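Local atomic coordinates of phthiocerol synthesis polyketide synthase type I PpsC (Mycobacterium tuberculosis, PDB entry 7AHB), a protein that probably loads extender units onto the acyl carrier protein, through its acyltransferase domain, during assembly of the phthiocerol chain. Residues 255-267 and 281-293. Numbering follows the deposited sequence.
Sequences LADLTPQPPTIPI and SGPRFDAEHWATN. With NA (sodium ion), chain O.
Pro260 packs on the turn at Phe285; its CB is 3.4 Å from Phe285 O. Pro260 CD sits over one face of the Arg284 guanidinium, 3.7 Å from NH2. The Phe285 ring extends the other way along the loop, with CG anti to its carbonyl carbon (chi1 -69°). There its CZ meets Ile267 CD1 at 3.7 Å, the two side chains coming from opposite directions. Leu258 CD2 touches the edge of the Trp290 indole, 3.7 Å from CD1. Leu255 CB rests on Ala287 CB at the start of helix 287-295. Helix 153-167 adds Val159 beside both Leu258 and Trp290.

No direct hydrogen bond joins 255-267 to 281-293. Two waters do so instead. One takes the N-H of Ala287 and donates to the carbonyls of Leu255 and Leu258. The other accepts from Phe285 N and donates to Gln261 O.

Polar bonds within 281-293 lie at the start of the helix. Asp286 is the N-cap: OD1 accepts from His289 N at 3.1 Å, nearly along the C-O axis. OD2 uses its anti lone pair for a salt bridge with Arg284 NH1 (2.8 Å). Trp290 NE1 gives a weak bond to Phe285 O.

A sodium ion bound by Thr259 O and by Gln261 lies on the side of the loop away from 281-293.

The loop following helix 248-254 is thus packed on the N-terminal end of helix 287-295 and on residues 284-286 leading into it, within the acyltransferase domain. Side-chain fit and water bridges hold the two segments together, while the charged groups of Arg284 and Asp286 pair within their own segment.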
loop_
_atom_site.group_PDB
_atom_site.type_symbol
_atom_site.label_atom_id
_atom_site.label_comp_id
_atom_site.label_asym_id
_atom_site.label_seq_id
_atom_site.Cartn_x
_atom_site.Cartn_y
_atom_site.Cartn_z
ATOM N N LEU A 255 -3.791 4.285 20.417
ATOM C CA LEU A 255 -3.788 2.865 20.095
ATOM C C LEU A 255 -3.237 2.023 21.242
ATOM O O LEU A 255 -2.876 0.860 21.035
ATOM C CB LEU A 255 -2.987 2.624 18.816
ATOM C CG LEU A 255 -3.552 3.315 17.588
ATOM C CD1 LEU A 255 -2.571 3.308 16.417
ATOM C CD2 LEU A 255 -4.854 2.670 17.172
ATOM N N ALA A 256 -3.172 2.592 22.447
ATOM C CA ALA A 256 -2.603 1.878 23.587
ATOM C C ALA A 256 -3.271 0.524 23.790
ATOM O O ALA A 256 -2.610 -0.453 24.148
ATOM C CB ALA A 256 -2.744 2.719 24.860
ATOM N N ASP A 257 -4.576 0.448 23.554
ATOM C CA ASP A 257 -5.358 -0.751 23.812
ATOM C C ASP A 257 -5.331 -1.729 22.654
ATOM O O ASP A 257 -5.926 -2.806 22.770
ATOM C CB ASP A 257 -6.808 -0.383 24.118
ATOM C CG ASP A 257 -6.949 0.376 25.420
ATOM O OD1 ASP A 257 -6.072 0.235 26.301
ATOM O OD2 ASP A 257 -7.942 1.115 25.552
ATOM N N LEU A 258 -4.648 -1.390 21.561
ATOM C CA LEU A 258 -4.550 -2.298 20.425
ATOM C C LEU A 258 -3.760 -3.546 20.828
ATOM O O LEU A 258 -2.595 -3.462 21.238
ATOM C CB LEU A 258 -3.876 -1.608 19.249
ATOM C CG LEU A 258 -3.824 -2.399 17.943
ATOM C CD1 LEU A 258 -5.212 -2.564 17.346
ATOM C CD2 LEU A 258 -2.888 -1.736 16.948
ATOM N N THR A 259 -4.379 -4.709 20.682
ATOM C CA THR A 259 -3.773 -5.986 21.057
ATOM C C THR A 259 -3.726 -6.875 19.823
ATOM O O THR A 259 -4.704 -7.574 19.502
ATOM C CB THR A 259 -4.560 -6.635 22.195
ATOM O OG1 THR A 259 -4.640 -5.715 23.287
ATOM C CG2 THR A 259 -3.871 -7.913 22.673
ATOM N N PRO A 260 -2.618 -6.878 19.099
ATOM C CA PRO A 260 -2.505 -7.706 17.894
ATOM C C PRO A 260 -2.211 -9.154 18.269
ATOM O O PRO A 260 -2.108 -9.489 19.441
ATOM C CB PRO A 260 -1.330 -7.072 17.160
ATOM C CG PRO A 260 -0.441 -6.641 18.270
ATOM C CD PRO A 260 -1.354 -6.181 19.403
ATOM N N GLN A 261 -2.061 -9.994 17.249
ATOM C CA GLN A 261 -1.719 -11.402 17.371
ATOM C C GLN A 261 -0.557 -11.694 16.433
ATOM O O GLN A 261 -0.315 -10.947 15.481
ATOM C CB GLN A 261 -2.915 -12.309 17.036
ATOM C CG GLN A 261 -4.037 -12.236 18.050
ATOM C CD GLN A 261 -3.581 -12.648 19.431
ATOM O OE1 GLN A 261 -2.738 -13.526 19.567
ATOM N NE2 GLN A 261 -4.150 -12.043 20.459
ATOM N N PRO A 262 0.189 -12.761 16.676
ATOM C CA PRO A 262 1.214 -13.160 15.713
ATOM C C PRO A 262 0.578 -13.450 14.368
ATOM O O PRO A 262 -0.498 -14.069 14.315
ATOM C CB PRO A 262 1.821 -14.437 16.325
ATOM C CG PRO A 262 1.436 -14.425 17.757
ATOM C CD PRO A 262 0.163 -13.610 17.878
ATOM N N PRO A 263 1.232 -13.081 13.267
ATOM C CA PRO A 263 0.676 -13.408 11.952
ATOM C C PRO A 263 0.659 -14.907 11.689
ATOM O O PRO A 263 1.478 -15.679 12.207
ATOM C CB PRO A 263 1.606 -12.677 10.975
ATOM C CG PRO A 263 2.894 -12.474 11.747
ATOM C CD PRO A 263 2.524 -12.353 13.184
ATOM N N THR A 264 -0.290 -15.311 10.849
ATOM C CA THR A 264 -0.368 -16.691 10.394
ATOM C C THR A 264 0.144 -16.863 8.967
ATOM O O THR A 264 0.478 -17.988 8.577
ATOM C CB THR A 264 -1.810 -17.223 10.477
ATOM O OG1 THR A 264 -2.682 -16.438 9.665
ATOM C CG2 THR A 264 -2.311 -17.168 11.894
ATOM N N ILE A 265 0.223 -15.782 8.198
ATOM C CA ILE A 265 0.833 -15.743 6.869
ATOM C C ILE A 265 2.143 -14.967 7.036
ATOM O O ILE A 265 2.132 -13.929 7.711
ATOM C CB ILE A 265 -0.068 -15.034 5.840
ATOM C CG1 ILE A 265 -1.431 -15.660 5.773
ATOM C CG2 ILE A 265 0.565 -15.071 4.449
ATOM C CD1 ILE A 265 -2.225 -15.334 4.509
ATOM N N PRO A 266 3.264 -15.389 6.446
ATOM C CA PRO A 266 4.477 -14.556 6.476
ATOM C C PRO A 266 4.129 -13.149 6.023
ATOM O O PRO A 266 3.501 -12.947 4.981
ATOM C CB PRO A 266 5.418 -15.258 5.491
ATOM C CG PRO A 266 5.038 -16.715 5.655
ATOM C CD PRO A 266 3.504 -16.666 5.762
ATOM N N ILE A 267 4.545 -12.162 6.808
ATOM C CA ILE A 267 4.439 -10.762 6.407
ATOM C C ILE A 267 5.852 -10.180 6.425
ATOM O O ILE A 267 6.532 -10.221 7.458
ATOM C CB ILE A 267 3.479 -9.959 7.308
ATOM C CG1 ILE A 267 3.698 -8.467 7.102
ATOM C CG2 ILE A 267 3.644 -10.355 8.769
ATOM C CD1 ILE A 267 2.519 -7.620 7.590
ATOM N N SER A 281 12.478 -13.179 18.178
ATOM C CA SER A 281 11.109 -12.702 18.276
ATOM C C SER A 281 10.638 -12.140 16.934
ATOM O O SER A 281 11.429 -11.709 16.092
ATOM C CB SER A 281 10.994 -11.628 19.357
ATOM O OG SER A 281 11.507 -10.395 18.881
ATOM N N GLY A 282 9.326 -12.148 16.738
ATOM C CA GLY A 282 8.742 -11.539 15.566
ATOM C C GLY A 282 8.149 -10.185 15.878
ATOM O O GLY A 282 7.792 -9.900 17.025
ATOM N N PRO A 283 8.037 -9.317 14.867
ATOM C CA PRO A 283 7.406 -8.007 15.087
ATOM C C PRO A 283 6.017 -8.149 15.696
ATOM O O PRO A 283 5.259 -9.057 15.359
ATOM C CB PRO A 283 7.353 -7.381 13.686
ATOM C CG PRO A 283 7.594 -8.541 12.731
ATOM C CD PRO A 283 8.492 -9.488 13.476
ATOM N N ARG A 284 5.715 -7.254 16.631
ATOM C CA ARG A 284 4.403 -7.120 17.237
ATOM C C ARG A 284 3.715 -5.915 16.610
ATOM O O ARG A 284 4.212 -4.782 16.712
ATOM C CB ARG A 284 4.518 -6.936 18.746
ATOM C CG ARG A 284 3.185 -6.974 19.467
ATOM C CD ARG A 284 3.363 -7.098 20.983
ATOM N NE ARG A 284 2.064 -7.222 21.654
ATOM C CZ ARG A 284 1.377 -6.191 22.155
ATOM N NH1 ARG A 284 1.868 -4.946 22.076
ATOM N NH2 ARG A 284 0.194 -6.402 22.736
ATOM N N PHE A 285 2.595 -6.157 15.941
ATOM C CA PHE A 285 1.958 -5.098 15.154
ATOM C C PHE A 285 1.038 -4.246 16.031
ATOM O O PHE A 285 -0.162 -4.131 15.820
ATOM C CB PHE A 285 1.220 -5.703 13.967
ATOM C CG PHE A 285 2.131 -6.279 12.943
ATOM C CD1 PHE A 285 2.537 -7.608 13.020
ATOM C CD2 PHE A 285 2.621 -5.486 11.908
ATOM C CE1 PHE A 285 3.403 -8.134 12.077
ATOM C CE2 PHE A 285 3.489 -6.011 10.965
ATOM C CZ PHE A 285 3.884 -7.335 11.057
ATOM N N ASP A 286 1.657 -3.620 17.016
ATOM C CA ASP A 286 1.005 -2.885 18.078
ATOM C C ASP A 286 1.171 -1.384 17.836
ATOM O O ASP A 286 1.674 -0.957 16.791
ATOM C CB ASP A 286 1.596 -3.293 19.434
ATOM C CG ASP A 286 3.116 -3.102 19.505
ATOM O OD1 ASP A 286 3.696 -2.428 18.611
ATOM O OD2 ASP A 286 3.734 -3.663 20.442
ATOM N N ALA A 287 0.750 -0.577 18.818
ATOM C CA ALA A 287 0.767 0.877 18.650
ATOM C C ALA A 287 2.155 1.383 18.273
ATOM O O ALA A 287 2.295 2.230 17.379
ATOM C CB ALA A 287 0.295 1.559 19.932
ATOM N N GLU A 288 3.201 0.880 18.939
ATOM C CA GLU A 288 4.550 1.343 18.614
ATOM C C GLU A 288 4.905 1.009 17.170
ATOM O O GLU A 288 5.570 1.792 16.481
ATOM C CB GLU A 288 5.582 0.733 19.570
ATOM C CG GLU A 288 7.012 1.078 19.193
ATOM C CD GLU A 288 8.048 0.591 20.213
ATOM O OE1 GLU A 288 7.688 -0.189 21.134
ATOM O OE2 GLU A 288 9.225 0.997 20.098
ATOM N N HIS A 289 4.472 -0.151 16.687
ATOM C CA HIS A 289 4.792 -0.512 15.310
ATOM C C HIS A 289 4.174 0.473 14.321
ATOM O O HIS A 289 4.807 0.877 13.340
ATOM C CB HIS A 289 4.277 -1.902 14.986
ATOM C CG HIS A 289 4.510 -2.298 13.565
ATOM N ND1 HIS A 289 5.661 -2.926 13.149
ATOM C CD2 HIS A 289 3.748 -2.138 12.461
ATOM C CE1 HIS A 289 5.593 -3.154 11.850
ATOM N NE2 HIS A 289 4.440 -2.688 11.410
ATOM N N TRP A 290 2.910 0.826 14.530
ATOM C CA TRP A 290 2.252 1.745 13.605
ATOM C C TRP A 290 2.806 3.164 13.717
ATOM O O TRP A 290 2.909 3.868 12.708
ATOM C CB TRP A 290 0.740 1.672 13.836
ATOM C CG TRP A 290 0.254 0.278 13.598
ATOM C CD1 TRP A 290 -0.344 -0.553 14.510
ATOM C CD2 TRP A 290 0.397 -0.486 12.389
ATOM N NE1 TRP A 290 -0.613 -1.781 13.932
ATOM C CE2 TRP A 290 -0.150 -1.770 12.639
ATOM C CE3 TRP A 290 0.934 -0.212 11.120
ATOM C CZ2 TRP A 290 -0.175 -2.767 11.676
ATOM C CZ3 TRP A 290 0.912 -1.204 10.163
ATOM C CH2 TRP A 290 0.338 -2.472 10.446
ATOM N N ALA A 291 3.173 3.606 14.916
ATOM C CA ALA A 291 3.859 4.891 15.043
ATOM C C ALA A 291 5.200 4.866 14.322
ATOM O O ALA A 291 5.624 5.872 13.735
ATOM C CB ALA A 291 4.055 5.230 16.517
ATOM N N THR A 292 5.888 3.718 14.366
ATOM C CA THR A 292 7.165 3.573 13.687
ATOM C C THR A 292 6.988 3.465 12.182
ATOM O O THR A 292 7.765 4.059 11.423
ATOM C CB THR A 292 7.908 2.346 14.232
ATOM O OG1 THR A 292 8.145 2.540 15.632
ATOM C CG2 THR A 292 9.203 2.153 13.497
ATOM N N ASN A 293 5.977 2.710 11.735
ATOM C CA ASN A 293 5.730 2.537 10.304
ATOM C C ASN A 293 5.470 3.870 9.587
ATOM O O ASN A 293 5.898 4.066 8.446
ATOM C CB ASN A 293 4.546 1.588 10.113
ATOM C CG ASN A 293 3.969 1.631 8.711
ATOM O OD1 ASN A 293 2.912 2.255 8.462
ATOM N ND2 ASN A 293 4.654 0.957 7.776
HETATM NA NA NA O . -5.946 -10.006 20.138
HETATM O O HOH W 1 -1.004 -1.286 21.089
HETATM O O HOH W 2 1.507 -8.910 15.838
#